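PDB 5A0L: fibronectin-binding protein from Streptococcus pyogenes, which probably helps the bacterium attach to its host by forming a covalent bond through an internal thioester in this N-terminal domain. Local coordinates for residues N9-D14 against N38-K43; P15-Y20 against F67-D72. All coordinates share one frame; numbering follows the deposited sequence. Where two conformers were deposited one is given.

Contact 1. Residues N9-D14 against N38-K43; sequences NFKSPD and NLKGSK
The side-chain amide of N9 lies against the peptide that joins K40 to G41, with OD1 standing almost straight above the flat carbonyl group, 3.1 Å from K40 C. Its CG is anti to the backbone N (chi1 -174°), which carries CG out toward the turn. OD1 does not bond to the N-H of G41. G41 and K40 are the middle residues of a type I' turn from L39 to S42, and both have left-handed backbone angles. G41 suits its place twice over: it accepts those angles easily, and a beta-carbon there would collide with N9 CG; without one, N9 CB comes to 3.7 Å from G41 CA.

Polar links across the gap run through two waters. One accepts from K40 N at 2.9 Å and lies 2.7 Å from F10 O. The other accepts from F10 N at 3.1 Å and from G41 N at 3.2 Å, and also reaches N38 OD1 at 2.8 Å. Asparagine suits position 38: N38 ND2 donates to S42 O at 3.0 Å, in the carbonyl plane and on a lone pair, and bonds P8 O as well. The CB of F10 points away from the turn, and its ring packs on Y20 and F67. With waters carrying its polar bonds and lysines at its border, the contact is a hydrated surface junction that ties the N-terminal loop to a hairpin turn.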
loop_
_atom_site.group_PDB
_atom_site.type_symbol
_atom_site.label_atom_id
_atom_site.label_comp_id
_atom_site.label_asym_id
_atom_site.label_seq_id
_atom_site.Cartn_x
_atom_site.Cartn_y
_atom_site.Cartn_z
ATOM N N ASN A 9 17.415 13.155 2.959
ATOM C CA ASN A 9 17.588 14.046 1.819
ATOM C C ASN A 9 18.604 13.440 0.852
ATOM O O ASN A 9 19.821 13.578 1.014
ATOM C CB ASN A 9 18.009 15.450 2.257
ATOM C CG ASN A 9 18.046 16.440 1.099
ATOM O OD1 ASN A 9 17.837 16.077 -0.059
ATOM N ND2 ASN A 9 18.303 17.690 1.411
ATOM N N PHE A 10 18.093 12.758 -0.170
ATOM C CA PHE A 10 18.900 12.071 -1.176
ATOM C C PHE A 10 18.554 12.648 -2.536
ATOM O O PHE A 10 17.390 12.806 -2.870
ATOM C CB PHE A 10 18.639 10.551 -1.145
ATOM C CG PHE A 10 19.314 9.841 0.015
ATOM C CD1 PHE A 10 18.816 9.945 1.285
ATOM C CD2 PHE A 10 20.447 9.092 -0.177
ATOM C CE1 PHE A 10 19.435 9.328 2.350
ATOM C CE2 PHE A 10 21.072 8.457 0.881
ATOM C CZ PHE A 10 20.567 8.591 2.151
ATOM N N LYS A 11 19.552 12.915 -3.350
ATOM C CA LYS A 11 19.344 13.374 -4.726
ATOM C C LYS A 11 19.593 12.221 -5.704
ATOM O O LYS A 11 20.625 11.547 -5.659
ATOM C CB LYS A 11 20.268 14.543 -5.072
ATOM C CG LYS A 11 20.018 15.079 -6.491
ATOM C CD LYS A 11 20.332 16.563 -6.645
ATOM C CE LYS A 11 21.796 16.864 -6.412
ATOM N NZ LYS A 11 22.643 16.397 -7.543
ATOM N N SER A 12 18.603 11.965 -6.553
ATOM C CA SER A 12 18.721 10.914 -7.540
ATOM C C SER A 12 19.805 11.240 -8.581
ATOM O O SER A 12 19.923 12.377 -9.008
ATOM C CB SER A 12 17.393 10.776 -8.279
ATOM O OG SER A 12 17.469 9.742 -9.265
ATOM N N PRO A 13 20.521 10.218 -9.066
ATOM C CA PRO A 13 21.382 10.493 -10.228
ATOM C C PRO A 13 20.628 10.786 -11.525
ATOM O O PRO A 13 21.237 11.290 -12.453
ATOM C CB PRO A 13 22.180 9.196 -10.410
ATOM C CG PRO A 13 21.397 8.153 -9.716
ATOM C CD PRO A 13 20.626 8.832 -8.605
ATOM N N ASP A 14 19.331 10.487 -11.574
ATOM C CA ASP A 14 18.513 10.767 -12.746
ATOM C C ASP A 14 17.363 11.695 -12.325
ATOM O O ASP A 14 16.455 11.268 -11.581
ATOM C CB ASP A 14 17.977 9.447 -13.326
ATOM C CG ASP A 14 17.184 9.647 -14.606
ATOM O OD1 ASP A 14 16.803 10.802 -14.924
ATOM O OD2 ASP A 14 16.967 8.633 -15.297
ATOM N N ASN A 38 9.840 10.605 -0.412
ATOM C CA ASN A 38 10.027 12.045 -0.272
ATOM C C ASN A 38 10.863 12.610 -1.406
ATOM O O ASN A 38 11.401 11.836 -2.232
ATOM C CB ASN A 38 10.499 12.473 1.153
ATOM C CG ASN A 38 11.993 12.457 1.341
ATOM O OD1 ASN A 38 12.714 11.671 0.721
ATOM N ND2 ASN A 38 12.463 13.287 2.292
ATOM N N LEU A 39 10.975 13.926 -1.483
ATOM C CA LEU A 39 11.584 14.591 -2.608
ATOM C C LEU A 39 12.615 15.580 -2.057
ATOM O O LEU A 39 12.274 16.616 -1.497
ATOM C CB LEU A 39 10.542 15.334 -3.443
ATOM C CG LEU A 39 11.061 16.057 -4.671
ATOM C CD1 LEU A 39 11.627 15.088 -5.680
ATOM C CD2 LEU A 39 9.945 16.877 -5.305
ATOM N N LYS A 40 13.895 15.233 -2.207
ATOM C CA LYS A 40 15.026 16.062 -1.811
ATOM C C LYS A 40 14.793 16.709 -0.447
ATOM O O LYS A 40 14.913 17.927 -0.268
ATOM C CB LYS A 40 15.333 17.080 -2.898
ATOM C CG LYS A 40 15.798 16.381 -4.196
ATOM C CD LYS A 40 16.185 17.342 -5.295
ATOM C CE LYS A 40 14.984 17.838 -6.079
ATOM N NZ LYS A 40 15.421 18.650 -7.250
ATOM N N GLY A 41 14.488 15.854 0.516
ATOM C CA GLY A 41 14.396 16.311 1.900
ATOM C C GLY A 41 13.071 16.917 2.337
ATOM O O GLY A 41 12.964 17.438 3.443
ATOM N N SER A 42 12.059 16.811 1.500
ATOM C CA SER A 42 10.710 17.297 1.776
ATOM C C SER A 42 10.025 16.448 2.806
ATOM O O SER A 42 10.482 15.357 3.153
ATOM C CB SER A 42 9.834 17.215 0.495
ATOM O OG SER A 42 9.431 15.842 0.145
ATOM N N LYS A 43 8.841 16.905 3.219
ATOM C CA LYS A 43 7.979 16.064 3.997
ATOM C C LYS A 43 7.714 14.758 3.243
ATOM O O LYS A 43 7.689 14.713 1.979
ATOM C CB LYS A 43 6.680 16.756 4.331
ATOM C CG LYS A 43 5.556 16.573 3.325
ATOM C CD LYS A 43 4.219 16.397 4.028
HETATM O O HOH W 1 14.754 12.752 -3.332
HETATM O O HOH W 2 15.020 12.810 -0.331
#

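Contact 2. Residues P15-Y20 against F67-D72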
loop_
_atom_site.group_PDB
_atom_site.type_symbol
_atom_site.label_atom_id
_atom_site.label_comp_id
_atom_site.label_asym_id
_atom_site.label_seq_id
_atom_site.Cartn_x
_atom_site.Cartn_y
_atom_site.Cartn_z
ATOM N N PRO A 15 17.370 12.942 -12.807
ATOM C CA PRO A 15 16.336 13.894 -12.390
ATOM C C PRO A 15 14.920 13.546 -12.824
ATOM O O PRO A 15 13.964 14.094 -12.277
ATOM C CB PRO A 15 16.790 15.222 -13.012
ATOM C CG PRO A 15 17.722 14.835 -14.112
ATOM C CD PRO A 15 18.390 13.569 -13.671
ATOM N N ASP A 16 14.788 12.625 -13.771
ATOM C CA ASP A 16 13.488 12.110 -14.181
ATOM C C ASP A 16 12.864 11.171 -13.158
ATOM O O ASP A 16 11.673 10.897 -13.217
ATOM C CB ASP A 16 13.617 11.367 -15.511
ATOM C CG ASP A 16 13.998 12.284 -16.665
ATOM O OD1 ASP A 16 13.876 13.516 -16.549
ATOM O OD2 ASP A 16 14.417 11.746 -17.706
ATOM N N TYR A 17 13.697 10.623 -12.266
ATOM C CA TYR A 17 13.277 9.746 -11.169
ATOM C C TYR A 17 13.752 10.359 -9.854
ATOM O O TYR A 17 14.653 9.822 -9.214
ATOM C CB TYR A 17 13.784 8.300 -11.333
ATOM C CG TYR A 17 13.230 7.560 -12.552
ATOM C CD1 TYR A 17 13.509 7.954 -13.862
ATOM C CD2 TYR A 17 12.358 6.541 -12.399
ATOM C CE1 TYR A 17 12.958 7.283 -14.944
ATOM C CE2 TYR A 17 11.813 5.875 -13.475
ATOM C CZ TYR A 17 12.088 6.244 -14.738
ATOM O OH TYR A 17 11.478 5.533 -15.775
ATOM N N PRO A 18 13.157 11.484 -9.443
ATOM C CA PRO A 18 13.786 12.256 -8.363
ATOM C C PRO A 18 13.329 11.891 -6.938
ATOM O O PRO A 18 13.949 12.373 -5.980
ATOM C CB PRO A 18 13.375 13.687 -8.710
ATOM C CG PRO A 18 11.980 13.511 -9.271
ATOM C CD PRO A 18 12.089 12.247 -10.104
ATOM N N TRP A 19 12.250 11.111 -6.798
ATOM C CA TRP A 19 11.719 10.782 -5.469
ATOM C C TRP A 19 12.504 9.648 -4.854
ATOM O O TRP A 19 12.781 8.646 -5.516
ATOM C CB TRP A 19 10.231 10.378 -5.598
ATOM C CG TRP A 19 9.336 11.534 -5.909
ATOM C CD1 TRP A 19 9.123 12.106 -7.125
ATOM C CD2 TRP A 19 8.556 12.308 -4.974
ATOM N NE1 TRP A 19 8.275 13.193 -7.014
ATOM C CE2 TRP A 19 7.909 13.323 -5.700
ATOM C CE3 TRP A 19 8.315 12.214 -3.588
ATOM C CZ2 TRP A 19 7.067 14.252 -5.083
ATOM C CZ3 TRP A 19 7.475 13.116 -3.014
ATOM C CH2 TRP A 19 6.897 14.136 -3.741
ATOM N N TYR A 20 12.852 9.789 -3.576
ATOM C CA TYR A 20 13.476 8.724 -2.800
ATOM C C TYR A 20 12.369 7.893 -2.133
ATOM O O TYR A 20 11.503 8.463 -1.467
ATOM C CB TYR A 20 14.390 9.357 -1.754
ATOM C CG TYR A 20 15.156 8.425 -0.841
ATOM C CD1 TYR A 20 15.694 7.239 -1.261
ATOM C CD2 TYR A 20 15.323 8.759 0.491
ATOM C CE1 TYR A 20 16.387 6.404 -0.404
ATOM C CE2 TYR A 20 16.002 7.956 1.367
ATOM C CZ TYR A 20 16.527 6.763 0.954
ATOM O OH TYR A 20 17.214 5.941 1.816
ATOM N N PHE A 67 15.098 5.137 -6.227
ATOM C CA PHE A 67 14.523 6.347 -6.745
ATOM C C PHE A 67 13.342 6.047 -7.682
ATOM O O PHE A 67 13.287 4.966 -8.278
ATOM C CB PHE A 67 15.597 7.212 -7.429
ATOM C CG PHE A 67 16.612 7.730 -6.446
ATOM C CD1 PHE A 67 16.297 8.768 -5.570
ATOM C CD2 PHE A 67 17.851 7.127 -6.325
ATOM C CE1 PHE A 67 17.237 9.218 -4.625
ATOM C CE2 PHE A 67 18.781 7.582 -5.391
ATOM C CZ PHE A 67 18.462 8.623 -4.552
ATOM N N TYR A 68 12.462 7.038 -7.807
ATOM C CA TYR A 68 11.172 6.861 -8.404
ATOM C C TYR A 68 10.721 8.100 -9.166
ATOM O O TYR A 68 11.006 9.238 -8.785
ATOM C CB TYR A 68 10.161 6.595 -7.263
ATOM C CG TYR A 68 10.285 5.263 -6.631
ATOM C CD1 TYR A 68 9.557 4.184 -7.128
ATOM C CD2 TYR A 68 11.112 5.048 -5.507
ATOM C CE1 TYR A 68 9.667 2.941 -6.622
ATOM C CE2 TYR A 68 11.247 3.763 -4.995
ATOM C CZ TYR A 68 10.506 2.696 -5.571
ATOM O OH TYR A 68 10.568 1.418 -5.031
ATOM N N LYS A 69 9.920 7.828 -10.212
ATOM C CA LYS A 69 9.184 8.852 -10.947
ATOM C C LYS A 69 7.716 8.841 -10.504
ATOM O O LYS A 69 7.114 7.767 -10.463
ATOM C CB LYS A 69 9.290 8.552 -12.461
ATOM C CG LYS A 69 8.436 9.431 -13.345
ATOM C CD LYS A 69 8.552 9.002 -14.807
ATOM C CE LYS A 69 9.671 9.633 -15.518
ATOM N NZ LYS A 69 9.316 9.412 -16.947
ATOM N N LYS A 70 7.185 10.037 -10.213
ATOM C CA LYS A 70 5.792 10.136 -9.731
ATOM C C LYS A 70 4.835 10.318 -10.915
ATOM O O LYS A 70 5.033 11.218 -11.726
ATOM C CB LYS A 70 5.688 11.293 -8.767
ATOM C CG LYS A 70 4.317 11.408 -8.101
ATOM C CD LYS A 70 4.246 12.467 -7.041
ATOM C CE LYS A 70 4.238 13.869 -7.564
ATOM N NZ LYS A 70 2.898 14.255 -8.073
ATOM N N ILE A 71 3.787 9.492 -10.924
ATOM C CA ILE A 71 2.754 9.432 -11.995
ATOM C C ILE A 71 1.391 9.563 -11.322
ATOM O O ILE A 71 1.183 9.064 -10.220
ATOM C CB ILE A 71 2.849 8.061 -12.755
ATOM C CG1 ILE A 71 4.263 7.987 -13.390
ATOM C CG2 ILE A 71 1.801 7.845 -13.855
ATOM C CD1 ILE A 71 4.602 6.668 -13.994
ATOM N N ASP A 72 0.455 10.235 -11.986
ATOM C CA ASP A 72 -0.901 10.293 -11.413
ATOM C C ASP A 72 -1.571 8.920 -11.512
ATOM O O ASP A 72 -1.476 8.226 -12.534
ATOM C CB ASP A 72 -1.757 11.371 -12.096
ATOM C CG ASP A 72 -1.587 12.798 -11.455
ATOM O OD1 ASP A 72 -0.768 13.054 -10.521
ATOM O OD2 ASP A 72 -2.314 13.687 -11.899
#
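W19 and Y68 pair as antiparallel, hydrogen-bonded neighbours. W19 N donates to Y68 O at 3.0 Å, in the carbonyl plane, while the return bond from Y68 N to W19 O is weak: 2.8 Å long but bent to 129°. The same W19 O also receives a CH...O contact from F67 CA at 3.1 Å. P18 N lies near Y68 O but, as a proline nitrogen, has no hydrogen to offer, and the pairing begins only at W19.

Both lysines use their aliphatic parts against rings. K69 CB sits over one face of the Y17 ring, 3.9 Å from its centroid, in a CH-pi contact, and K69 CE comes within 3.3 Å of D16 O. W19 offers a broad indole face to K70, whose CD lies 3.6 Å above the W19 plane, toward the rim. F67 and Y20 share the other side of the sheet from W19 and Y68, their rings oblique at 40° and their centroids 5.8 Å apart.

A second shell fixes the polar ends. K70 bends at chi3 and chi4, and the last turn (chi4 79°) brings NZ round to V209 O, near the C-terminus. The tyrosines each join a ring that packs to a hydroxyl with a polar partner: Y17 OH bonds K194 NZ, Y68 OH bonds Q201 O, and Y20 OH bonds Y61 N. A zinc ion lies about 6 Å from the Y17 side chain. W19 also meets F193 edge-to-face and touches V37 and L39. Strand 66-72 bonds to strand 191-195 and strand 19-23 to strand 35-39, and this pairing between them closes the antiparallel barrel.

In the fold
The segments come along the chain in the order 9-14, 15-20, 38-43, 67-72, the first two being continuous, so the two contacts interlock. Their centres are 9 Å apart, on the same side of the chain's centre. Contact 2 joins strands 19-23 and 66-72, while contact 1 lies at the end of strand 35-39, the other neighbour of 19-23 in the same barrel. N38 O and Y20 N, 2.8 Å apart, probably hydrogen-bond between those strands, and S12 OG bonds Y17 O in the loop leading to strand 19-23. Contact 1 thus holds the N-terminal loop at the surface, and contact 2, partly buried, is where the barrel closes.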